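Local atomic coordinates of PrhC (Penicillium brasilianum, PDB entry 5X9J), a protein that acts as an isomerase in the biosynthesis of paraherquonin, a fungal meroterpenoid with a highly congested hexacyclic skeleton. Residues 81-84 / 85-88; 29-32 / 33-37; 146-150 / 151-155; 72-75 / 76-80. All coordinates share one frame; numbering follows the deposited sequence.

Contact 1. Residues 81-84 / 85-88; sequences EEWK and HIGW
Ile86 lays its terminal methyl over one face of the Trp83 indole. Its CD1 sits 4.2 Å from the centroid of the Trp83 six-membered ring and 14° off the ring normal. This is a CH-pi contact, and the two side chains cross at about a right angle. Ile86 has CG1 between its backbone N and carbonyl carbon: chi1 64° sets CG1 there, and chi2 then carries CD1 over the indole. The His85 ring lies with one face over the carbonyl oxygen of Glu81. Glu82 OE1 approaches the edge of that imidazole, 4.0 Å from His85 ND1, and the carboxylate and ring planes are nearly perpendicular. The backbone closes the end of helix 73-86. His85 N donates to Glu81 O at 3.0 Å, an i to i+4 bond. Ile86 N then turns to Trp83 O at 3.1 Å, an i to i+3 bond. Gly87 N adds a weak bond to Trp83 O, and strand 87-88 begins there. Leu169 of helix 167-173 packs on both Trp83 and Ile86, and Trp83 NE1 bonds to Ser90 OG. With alanine at Ile86, this indole face is likely to lose its methyl cover, and a gap would probably open beside Leu169. The chemistry divides in two: dispersion holds the indole and isoleucine together, while Glu81 O and Trp83 O are met by backbone N-H groups as the chain leaves for the sheet.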
loop_
_atom_site.group_PDB
_atom_site.type_symbol
_atom_site.label_atom_id
_atom_site.label_comp_id
_atom_site.label_asym_id
_atom_site.label_seq_id
_atom_site.Cartn_x
_atom_site.Cartn_y
_atom_site.Cartn_z
ATOM N N GLU B 81 -3.975 21.735 -5.835
ATOM C CA GLU B 81 -4.776 22.935 -5.633
ATOM C C GLU B 81 -6.168 22.589 -5.116
ATOM O O GLU B 81 -6.673 23.242 -4.195
ATOM C CB GLU B 81 -4.868 23.736 -6.932
ATOM C CG GLU B 81 -3.554 24.392 -7.344
ATOM C CD GLU B 81 -2.965 25.274 -6.249
ATOM O OE1 GLU B 81 -1.852 24.960 -5.760
ATOM O OE2 GLU B 81 -3.619 26.277 -5.873
ATOM N N GLU B 82 -6.801 21.554 -5.684
ATOM C CA GLU B 82 -8.108 21.132 -5.185
ATOM C C GLU B 82 -8.023 20.717 -3.726
ATOM O O GLU B 82 -8.916 21.034 -2.925
ATOM C CB GLU B 82 -8.660 19.985 -6.027
ATOM C CG GLU B 82 -8.903 20.354 -7.475
ATOM C CD GLU B 82 -10.036 21.367 -7.655
ATOM O OE1 GLU B 82 -10.821 21.595 -6.699
ATOM O OE2 GLU B 82 -10.147 21.930 -8.767
ATOM N N TRP B 83 -6.953 20.011 -3.362
ATOM C CA TRP B 83 -6.742 19.676 -1.963
ATOM C C TRP B 83 -6.663 20.928 -1.095
ATOM O O TRP B 83 -7.255 20.974 -0.011
ATOM C CB TRP B 83 -5.470 18.855 -1.787
ATOM C CG TRP B 83 -5.349 18.460 -0.379
ATOM C CD1 TRP B 83 -4.624 19.086 0.601
ATOM C CD2 TRP B 83 -6.047 17.384 0.258
ATOM N NE1 TRP B 83 -4.803 18.436 1.807
ATOM C CE2 TRP B 83 -5.672 17.389 1.621
ATOM C CE3 TRP B 83 -6.931 16.397 -0.200
ATOM C CZ2 TRP B 83 -6.155 16.444 2.531
ATOM C CZ3 TRP B 83 -7.413 15.465 0.703
ATOM C CH2 TRP B 83 -7.027 15.496 2.050
ATOM N N LYS B 84 -5.921 21.943 -1.544
ATOM C CA LYS B 84 -5.745 23.142 -0.727
ATOM C C LYS B 84 -7.053 23.922 -0.561
ATOM O O LYS B 84 -7.236 24.595 0.460
ATOM C CB LYS B 84 -4.663 24.042 -1.327
ATOM C CG LYS B 84 -3.256 23.463 -1.262
ATOM C CD LYS B 84 -2.215 24.522 -1.587
ATOM C CE LYS B 84 -0.799 24.010 -1.325
ATOM N NZ LYS B 84 0.026 25.001 -0.561
ATOM N N HIS B 85 -7.964 23.847 -1.535
ATOM C CA HIS B 85 -9.264 24.500 -1.380
ATOM C C HIS B 85 -10.082 23.885 -0.251
ATOM O O HIS B 85 -10.919 24.567 0.349
ATOM C CB HIS B 85 -10.084 24.425 -2.673
ATOM C CG HIS B 85 -9.597 25.325 -3.768
ATOM N ND1 HIS B 85 -9.860 25.082 -5.101
ATOM C CD2 HIS B 85 -8.878 26.472 -3.730
ATOM C CE1 HIS B 85 -9.317 26.035 -5.838
ATOM N NE2 HIS B 85 -8.717 26.894 -5.030
ATOM N N ILE B 86 -9.896 22.598 0.036
ATOM C CA ILE B 86 -10.740 21.935 1.022
ATOM C C ILE B 86 -10.002 21.577 2.297
ATOM O O ILE B 86 -10.654 21.169 3.269
ATOM C CB ILE B 86 -11.440 20.692 0.425
ATOM C CG1 ILE B 86 -10.440 19.606 0.012
ATOM C CG2 ILE B 86 -12.284 21.109 -0.777
ATOM C CD1 ILE B 86 -10.037 18.661 1.124
ATOM N N GLY B 87 -8.678 21.706 2.335
ATOM C CA GLY B 87 -7.926 21.299 3.501
ATOM C C GLY B 87 -6.860 22.317 3.854
ATOM O O GLY B 87 -6.429 23.111 3.023
ATOM N N TRP B 88 -6.444 22.274 5.113
ATOM C CA TRP B 88 -5.395 23.147 5.620
ATOM C C TRP B 88 -4.667 22.392 6.722
ATOM O O TRP B 88 -5.128 21.351 7.201
ATOM C CB TRP B 88 -5.966 24.505 6.117
ATOM C CG TRP B 88 -7.045 24.363 7.176
ATOM C CD1 TRP B 88 -6.883 24.454 8.526
ATOM C CD2 TRP B 88 -8.440 24.098 6.958
ATOM N NE1 TRP B 88 -8.085 24.261 9.167
ATOM C CE2 TRP B 88 -9.059 24.035 8.228
ATOM C CE3 TRP B 88 -9.224 23.893 5.816
ATOM C CZ2 TRP B 88 -10.427 23.780 8.389
ATOM C CZ3 TRP B 88 -10.591 23.643 5.975
ATOM C CH2 TRP B 88 -11.174 23.582 7.251
#

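Contact 2. Residues 29-32 / 33-37; sequences KLIA and LAHKF
Ile31 has CG2 trans to its backbone N, with CG1 at chi1 -67°, and His35 has CG trans to its carbonyl carbon, chi1 -73°. These settings lay the two side chains side by side, pointing the same way, one helical turn apart. The methyl CG2 of Ile31 does the touching. It lies 3.7 Å from His35 CD2 and 3.9 Å from His35 NE2. Ile31 O also lies 3.3 Å from His35 CD2, oblique to the ring. The hydrogen bond to that carbonyl comes from the backbone: His35 N donates to Ile31 O at 3.1 Å, with an N-H...O angle of 171°. Residues 29-37 belong to helix 26-43, and the i to i+4 pattern of an alpha-helix runs through them. Leu33 N bonds to Lys29 O, Ala34 N to Leu30 O at 3.0 Å, and Lys36 N to Ala32 O at 2.9 Å. The helix is amphipathic and lies against the curved sheet. Leu30 and Leu33 rest on Ala134 of strand 124-134, and Ala34 meets Ile109 and Phe111 of strand 108-119. Ala32 and Lys36 are on the exposed side. Ile31 and His35 lie at the border between these sides, where Ile31 also touches Ile109 and Met100, and His35 touches Ile94 and Glu97. The CB of Lys36 packs 3.3 Å from Ala32 O, and the rest of the lysine chain extends away from it.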
loop_
_atom_site.group_PDB
_atom_site.type_symbol
_atom_site.label_atom_id
_atom_site.label_comp_id
_atom_site.label_asym_id
_atom_site.label_seq_id
_atom_site.Cartn_x
_atom_site.Cartn_y
_atom_site.Cartn_z
ATOM N N LYS B 29 21.400 8.470 0.297
ATOM C CA LYS B 29 20.779 9.428 -0.611
ATOM C C LYS B 29 19.315 9.081 -0.866
ATOM O O LYS B 29 18.466 9.971 -0.956
ATOM C CB LYS B 29 21.531 9.479 -1.941
ATOM C CG LYS B 29 22.968 9.984 -1.868
ATOM C CD LYS B 29 23.545 10.091 -3.273
ATOM C CE LYS B 29 25.046 9.859 -3.288
ATOM N NZ LYS B 29 25.571 9.734 -4.684
ATOM N N LEU B 30 19.004 7.792 -1.000
ATOM C CA LEU B 30 17.619 7.409 -1.246
ATOM C C LEU B 30 16.757 7.689 -0.023
ATOM O O LEU B 30 15.633 8.182 -0.151
ATOM C CB LEU B 30 17.549 5.934 -1.647
ATOM C CG LEU B 30 18.044 5.619 -3.071
ATOM C CD1 LEU B 30 18.190 4.130 -3.283
ATOM C CD2 LEU B 30 17.095 6.201 -4.119
ATOM N N ILE B 31 17.272 7.382 1.171
ATOM C CA ILE B 31 16.535 7.680 2.395
ATOM C C ILE B 31 16.334 9.181 2.534
ATOM O O ILE B 31 15.232 9.646 2.845
ATOM C CB ILE B 31 17.259 7.077 3.614
ATOM C CG1 ILE B 31 17.204 5.550 3.549
ATOM C CG2 ILE B 31 16.642 7.571 4.942
ATOM C CD1 ILE B 31 18.178 4.865 4.503
ATOM N N ALA B 32 17.382 9.966 2.264
ATOM C CA ALA B 32 17.255 11.422 2.328
ATOM C C ALA B 32 16.232 11.928 1.321
ATOM O O ALA B 32 15.472 12.862 1.607
ATOM C CB ALA B 32 18.615 12.084 2.077
ATOM N N LEU B 33 16.206 11.331 0.127
ATOM C CA LEU B 33 15.230 11.747 -0.876
ATOM C C LEU B 33 13.803 11.498 -0.392
ATOM O O LEU B 33 12.919 12.334 -0.589
ATOM C CB LEU B 33 15.496 11.018 -2.195
ATOM C CG LEU B 33 14.574 11.430 -3.347
ATOM C CD1 LEU B 33 14.813 12.876 -3.722
ATOM C CD2 LEU B 33 14.770 10.519 -4.556
ATOM N N ALA B 34 13.568 10.365 0.275
ATOM C CA ALA B 34 12.232 10.052 0.777
ATOM C C ALA B 34 11.794 11.052 1.844
ATOM O O ALA B 34 10.659 11.554 1.821
ATOM C CB ALA B 34 12.213 8.620 1.328
ATOM N N HIS B 35 12.678 11.350 2.798
ATOM C CA HIS B 35 12.344 12.358 3.810
ATOM C C HIS B 35 12.110 13.721 3.176
ATOM O O HIS B 35 11.185 14.446 3.563
ATOM C CB HIS B 35 13.455 12.439 4.852
ATOM C CG HIS B 35 13.486 11.273 5.785
ATOM N ND1 HIS B 35 12.488 11.033 6.708
ATOM C CD2 HIS B 35 14.398 10.285 5.948
ATOM C CE1 HIS B 35 12.786 9.947 7.400
ATOM N NE2 HIS B 35 13.936 9.471 6.954
ATOM N N LYS B 36 12.929 14.078 2.185
ATOM C CA LYS B 36 12.774 15.361 1.508
ATOM C C LYS B 36 11.442 15.436 0.777
ATOM O O LYS B 36 10.730 16.446 0.853
ATOM C CB LYS B 36 13.938 15.573 0.537
ATOM C CG LYS B 36 13.852 16.866 -0.264
ATOM C CD LYS B 36 15.132 17.072 -1.067
ATOM C CE LYS B 36 15.154 18.445 -1.744
ATOM N NZ LYS B 36 16.325 18.548 -2.659
ATOM N N PHE B 37 11.107 14.373 0.035
ATOM C CA PHE B 37 9.789 14.251 -0.582
ATOM C C PHE B 37 8.674 14.558 0.414
ATOM O O PHE B 37 7.789 15.378 0.144
ATOM C CB PHE B 37 9.644 12.834 -1.155
ATOM C CG PHE B 37 8.283 12.532 -1.716
ATOM C CD1 PHE B 37 7.322 11.889 -0.939
ATOM C CD2 PHE B 37 7.973 12.863 -3.025
ATOM C CE1 PHE B 37 6.063 11.597 -1.456
ATOM C CE2 PHE B 37 6.712 12.569 -3.557
ATOM C CZ PHE B 37 5.757 11.942 -2.763
#

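Contact 3. Residues 146-150 / 151-155; sequences EFFDA and VRKQD
Asp149 and the backbone of Val151 and Arg152 make the capping bonds. Asp149 is the N-cap of helix 150-162. Its OD2 accepts from Arg152 N at 2.9 Å, a fairly straight bond (166°) that meets the oxygen from above the carboxylate plane. Val151 N reaches the same OD2 at 2.9 Å, but the bond is bent and weak. Ser65 OG of the second subunit also bonds to OD2, so three groups grip this one oxygen. The carboxylate would probably be stabilised in its charged form by the helix N-terminus. A leucine in place of Asp149 would probably leave these first N-H groups without their acceptor and take the cap's bond from Ser65 of the second subunit. Ordinary helix bonds follow, with Lys153 N donating to Asp149 O at 3.2 Å and Gln154 N to Ala150 O at 2.8 Å. The aliphatic part of Lys153 makes the contact with the Phe148 ring, crossing it obliquely with CD 3.5 Å from Phe148 CE2. Arg152 CG lies 3.8 Å from Asp149 CG. The charged ends go elsewhere: Arg152 NH1 bonds to Glu125 O, and Lys153 makes a cation-pi contact with Phe66. Strand 141-148 leads through a short turn at Asp149 into helix 150-162. The strand lies between strands 57-61 and 124-134, and the turn packs against Pro64 of the second subunit, at the dimer interface.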
loop_
_atom_site.group_PDB
_atom_site.type_symbol
_atom_site.label_atom_id
_atom_site.label_comp_id
_atom_site.label_asym_id
_atom_site.label_seq_id
_atom_site.Cartn_x
_atom_site.Cartn_y
_atom_site.Cartn_z
ATOM N N GLU B 146 1.596 5.397 -5.000
ATOM C CA GLU B 146 1.048 5.618 -3.671
ATOM C C GLU B 146 -0.090 4.656 -3.387
ATOM O O GLU B 146 -1.003 4.506 -4.202
ATOM C CB GLU B 146 0.546 7.056 -3.489
ATOM C CG GLU B 146 -0.125 7.236 -2.123
ATOM C CD GLU B 146 -0.587 8.664 -1.818
ATOM O OE1 GLU B 146 -0.058 9.242 -0.840
ATOM O OE2 GLU B 146 -1.484 9.191 -2.531
ATOM N N PHE B 147 -0.029 4.020 -2.227
ATOM C CA PHE B 147 -1.137 3.282 -1.641
ATOM C C PHE B 147 -1.627 4.034 -0.420
ATOM O O PHE B 147 -0.823 4.539 0.362
ATOM C CB PHE B 147 -0.710 1.889 -1.194
ATOM C CG PHE B 147 -0.381 0.983 -2.312
ATOM C CD1 PHE B 147 0.828 1.100 -2.978
ATOM C CD2 PHE B 147 -1.286 0.009 -2.703
ATOM C CE1 PHE B 147 1.136 0.252 -4.034
ATOM C CE2 PHE B 147 -0.994 -0.843 -3.742
ATOM C CZ PHE B 147 0.222 -0.722 -4.415
ATOM N N PHE B 148 -2.935 4.096 -0.240
ATOM C CA PHE B 148 -3.489 4.779 0.916
ATOM C C PHE B 148 -4.664 3.947 1.384
ATOM O O PHE B 148 -5.069 2.996 0.715
ATOM C CB PHE B 148 -3.925 6.215 0.566
ATOM C CG PHE B 148 -4.807 6.275 -0.648
ATOM C CD1 PHE B 148 -4.254 6.370 -1.914
ATOM C CD2 PHE B 148 -6.182 6.162 -0.528
ATOM C CE1 PHE B 148 -5.061 6.381 -3.036
ATOM C CE2 PHE B 148 -6.992 6.167 -1.638
ATOM C CZ PHE B 148 -6.438 6.286 -2.899
ATOM N N ASP B 149 -5.215 4.298 2.538
ATOM C CA ASP B 149 -6.418 3.625 3.012
ATOM C C ASP B 149 -7.598 4.213 2.264
ATOM O O ASP B 149 -7.946 5.388 2.449
ATOM C CB ASP B 149 -6.580 3.772 4.520
ATOM C CG ASP B 149 -7.742 2.941 5.064
ATOM O OD1 ASP B 149 -7.493 2.113 5.961
ATOM O OD2 ASP B 149 -8.890 3.110 4.591
ATOM N N ALA B 150 -8.211 3.400 1.406
ATOM C CA ALA B 150 -9.260 3.903 0.536
ATOM C C ALA B 150 -10.532 4.209 1.312
ATOM O O ALA B 150 -11.339 5.033 0.871
ATOM C CB ALA B 150 -9.545 2.893 -0.584
ATOM N N VAL B 151 -10.735 3.557 2.453
ATOM C CA VAL B 151 -11.939 3.833 3.233
ATOM C C VAL B 151 -11.813 5.182 3.946
ATOM O O VAL B 151 -12.775 5.954 4.004
ATOM C CB VAL B 151 -12.220 2.680 4.220
ATOM C CG1 VAL B 151 -13.221 3.115 5.298
ATOM C CG2 VAL B 151 -12.758 1.446 3.457
ATOM N N ARG B 152 -10.631 5.483 4.492
ATOM C CA ARG B 152 -10.372 6.824 5.016
ATOM C C ARG B 152 -10.639 7.875 3.951
ATOM O O ARG B 152 -11.310 8.879 4.205
ATOM C CB ARG B 152 -8.932 6.936 5.518
ATOM C CG ARG B 152 -8.650 6.169 6.790
ATOM C CD ARG B 152 -9.279 6.862 8.006
ATOM N NE ARG B 152 -9.086 6.101 9.241
ATOM C CZ ARG B 152 -7.984 6.126 9.979
ATOM N NH1 ARG B 152 -6.954 6.869 9.607
ATOM N NH2 ARG B 152 -7.907 5.403 11.093
ATOM N N LYS B 153 -10.145 7.645 2.735
ATOM C CA LYS B 153 -10.356 8.630 1.684
ATOM C C LYS B 153 -11.818 8.702 1.267
ATOM O O LYS B 153 -12.349 9.800 1.047
ATOM C CB LYS B 153 -9.489 8.326 0.470
ATOM C CG LYS B 153 -9.641 9.409 -0.577
ATOM C CD LYS B 153 -8.750 9.190 -1.766
ATOM C CE LYS B 153 -8.638 10.481 -2.566
ATOM N NZ LYS B 153 -8.229 10.198 -3.976
ATOM N N GLN B 154 -12.484 7.551 1.123
ATOM C CA GLN B 154 -13.882 7.586 0.706
ATOM C C GLN B 154 -14.754 8.261 1.760
ATOM O O GLN B 154 -15.705 8.969 1.419
ATOM C CB GLN B 154 -14.408 6.177 0.411
ATOM C CG GLN B 154 -15.811 6.197 -0.194
ATOM C CD GLN B 154 -15.900 7.063 -1.478
ATOM O OE1 GLN B 154 -15.081 6.932 -2.394
ATOM N NE2 GLN B 154 -16.894 7.958 -1.530
ATOM N N ASP B 155 -14.452 8.040 3.040
ATOM C CA ASP B 155 -15.196 8.702 4.109
ATOM C C ASP B 155 -15.016 10.214 4.040
ATOM O O ASP B 155 -15.976 10.969 4.228
ATOM C CB ASP B 155 -14.750 8.189 5.483
ATOM C CG ASP B 155 -15.272 6.784 5.802
ATOM O OD1 ASP B 155 -16.203 6.304 5.108
ATOM O OD2 ASP B 155 -14.750 6.160 6.763
#

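Contact 4. Residues 72-75 / 76-80; sequences NNQE and TREYF
Asn72 and Glu75 form the capping box that starts helix 73-86. Glu75 N donates to Asn72 OD1 at 2.9 Å, nearly straight. In return Asn72 N donates to Glu75 OE2 at 2.8 Å, using the anti lone pair of that oxygen. The other oxygen, OE1, forms a salt bridge with Arg69, so both carboxylate oxygens are engaged. Thr76 N continues the helix with a 2.8 Å bond to Asn72 O. The hydroxyl of Thr76 also comes close to that carbonyl, with OG1 at 3.1 Å. A water lies 3.0 Å from Asn73 OD1, to which it probably donates, and makes a weak 3.4 Å contact with Thr76 OG1; Asn73 ND2 bonds to Thr54 O. On another side of the helix Gln74 reaches two residues at once. Its CG is trans to the backbone N (chi1 173°), and the chain then bends at chi2, so that its amide meets both partners. OE1 accepts from Arg77 NH2 at 2.6 Å, near the edge of the guanidinium, with amide and guanidinium planes 44° apart. NE2 gives a long, weak bond to Glu78 OE1 at 3.5 Å. The glutamine thus sits between a positive and a negative group and offers each the matching end of its amide. Arg77 also packs on Met46 and Leu50 of helix 46-51, and Glu78 on Trp172 of helix 167-173. The reciprocal bonds between Asn72 and Glu75 are the defining feature of a capping box, a common way to begin an alpha-helix.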
loop_
_atom_site.group_PDB
_atom_site.type_symbol
_atom_site.label_atom_id
_atom_site.label_comp_id
_atom_site.label_asym_id
_atom_site.label_seq_id
_atom_site.Cartn_x
_atom_site.Cartn_y
_atom_site.Cartn_z
ATOM N N ASN B 72 0.560 13.500 -14.591
ATOM C CA ASN B 72 1.824 14.168 -14.859
ATOM C C ASN B 72 1.987 15.360 -13.915
ATOM O O ASN B 72 1.142 15.622 -13.050
ATOM C CB ASN B 72 1.923 14.569 -16.339
ATOM C CG ASN B 72 0.833 15.538 -16.775
ATOM O OD1 ASN B 72 0.393 16.388 -16.012
ATOM N ND2 ASN B 72 0.392 15.402 -18.025
ATOM N N ASN B 73 3.082 16.105 -14.093
ATOM C CA ASN B 73 3.396 17.186 -13.161
ATOM C C ASN B 73 2.323 18.268 -13.165
ATOM O O ASN B 73 1.960 18.791 -12.103
ATOM C CB ASN B 73 4.763 17.777 -13.486
ATOM C CG ASN B 73 5.890 16.831 -13.129
ATOM O OD1 ASN B 73 5.703 15.904 -12.339
ATOM N ND2 ASN B 73 7.066 17.060 -13.697
ATOM N N GLN B 74 1.802 18.616 -14.338
ATOM C CA GLN B 74 0.759 19.638 -14.395
ATOM C C GLN B 74 -0.527 19.151 -13.734
ATOM O O GLN B 74 -1.184 19.906 -13.009
ATOM C CB GLN B 74 0.503 20.049 -15.846
ATOM C CG GLN B 74 -0.689 20.994 -16.031
ATOM C CD GLN B 74 -0.500 22.331 -15.320
ATOM O OE1 GLN B 74 0.628 22.827 -15.187
ATOM N NE2 GLN B 74 -1.605 22.916 -14.847
ATOM N N GLU B 75 -0.896 17.893 -13.962
ATOM C CA GLU B 75 -2.097 17.361 -13.327
ATOM C C GLU B 75 -1.925 17.261 -11.815
ATOM O O GLU B 75 -2.861 17.541 -11.059
ATOM C CB GLU B 75 -2.443 16.005 -13.932
ATOM C CG GLU B 75 -2.789 16.097 -15.414
ATOM C CD GLU B 75 -2.866 14.740 -16.077
ATOM O OE1 GLU B 75 -3.910 14.455 -16.703
ATOM O OE2 GLU B 75 -1.887 13.956 -15.965
ATOM N N THR B 76 -0.730 16.880 -11.361
ATOM C CA THR B 76 -0.440 16.860 -9.930
ATOM C C THR B 76 -0.635 18.238 -9.299
ATOM O O THR B 76 -1.212 18.355 -8.210
ATOM C CB THR B 76 0.989 16.362 -9.695
ATOM O OG1 THR B 76 1.051 14.965 -10.001
ATOM C CG2 THR B 76 1.403 16.580 -8.245
ATOM N N ARG B 77 -0.160 19.292 -9.963
ATOM C CA ARG B 77 -0.347 20.634 -9.424
ATOM C C ARG B 77 -1.826 20.969 -9.301
ATOM O O ARG B 77 -2.273 21.480 -8.268
ATOM C CB ARG B 77 0.367 21.667 -10.294
ATOM C CG ARG B 77 0.154 23.114 -9.822
ATOM C CD ARG B 77 1.151 24.066 -10.471
ATOM N NE ARG B 77 1.402 23.686 -11.859
ATOM C CZ ARG B 77 2.476 24.050 -12.553
ATOM N NH1 ARG B 77 3.406 24.813 -11.986
ATOM N NH2 ARG B 77 2.623 23.642 -13.813
ATOM N N GLU B 78 -2.604 20.685 -10.351
ATOM C CA GLU B 78 -4.039 20.946 -10.287
ATOM C C GLU B 78 -4.692 20.145 -9.171
ATOM O O GLU B 78 -5.542 20.665 -8.440
ATOM C CB GLU B 78 -4.700 20.633 -11.630
ATOM C CG GLU B 78 -4.332 21.590 -12.762
ATOM C CD GLU B 78 -5.017 21.236 -14.083
ATOM O OE1 GLU B 78 -4.331 20.762 -15.020
ATOM O OE2 GLU B 78 -6.251 21.429 -14.181
ATOM N N TYR B 79 -4.299 18.878 -9.012
ATOM C CA TYR B 79 -4.883 18.070 -7.947
ATOM C C TYR B 79 -4.554 18.646 -6.575
ATOM O O TYR B 79 -5.423 18.711 -5.696
ATOM C CB TYR B 79 -4.410 16.621 -8.046
ATOM C CG TYR B 79 -4.876 15.780 -6.880
ATOM C CD1 TYR B 79 -6.183 15.325 -6.809
ATOM C CD2 TYR B 79 -4.015 15.468 -5.833
ATOM C CE1 TYR B 79 -6.621 14.563 -5.739
ATOM C CE2 TYR B 79 -4.441 14.706 -4.757
ATOM C CZ TYR B 79 -5.748 14.256 -4.716
ATOM O OH TYR B 79 -6.182 13.501 -3.648
ATOM N N PHE B 80 -3.303 19.075 -6.374
ATOM C CA PHE B 80 -2.928 19.648 -5.085
ATOM C C PHE B 80 -3.681 20.946 -4.802
ATOM O O PHE B 80 -4.005 21.237 -3.643
ATOM C CB PHE B 80 -1.417 19.875 -5.024
ATOM C CG PHE B 80 -0.618 18.610 -4.801
ATOM C CD1 PHE B 80 0.734 18.669 -4.507
ATOM C CD2 PHE B 80 -1.220 17.363 -4.884
ATOM C CE1 PHE B 80 1.478 17.501 -4.302
ATOM C CE2 PHE B 80 -0.482 16.190 -4.679
ATOM C CZ PHE B 80 0.867 16.264 -4.390
HETATM O O HOH W 1 3.958 13.746 -11.319
#

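How the contacts relate
Along the chain the order is contact 2, contact 4, contact 1, contact 3. Contacts 4 and 1 share helix 73-86: one holds its start, the other its end, and their centres are 13 Å apart. Contact 2 lies on helix 26-43, across the chain's centre from contacts 1 and 3, with centres 25 and 24 Å away. Contact 3 joins strand 141-148 to helix 150-162. It touches contact 4 where Lys153 NZ packs 3.9 Å from Tyr79 OH. Contacts 1 and 3 reach the same mixed sheet. The contacts cover both ends of helix 73-86, the start of helix 150-162 and the side of helix 26-43 that packs on the sheet. Contact 3 also meets the second subunit of the homodimer.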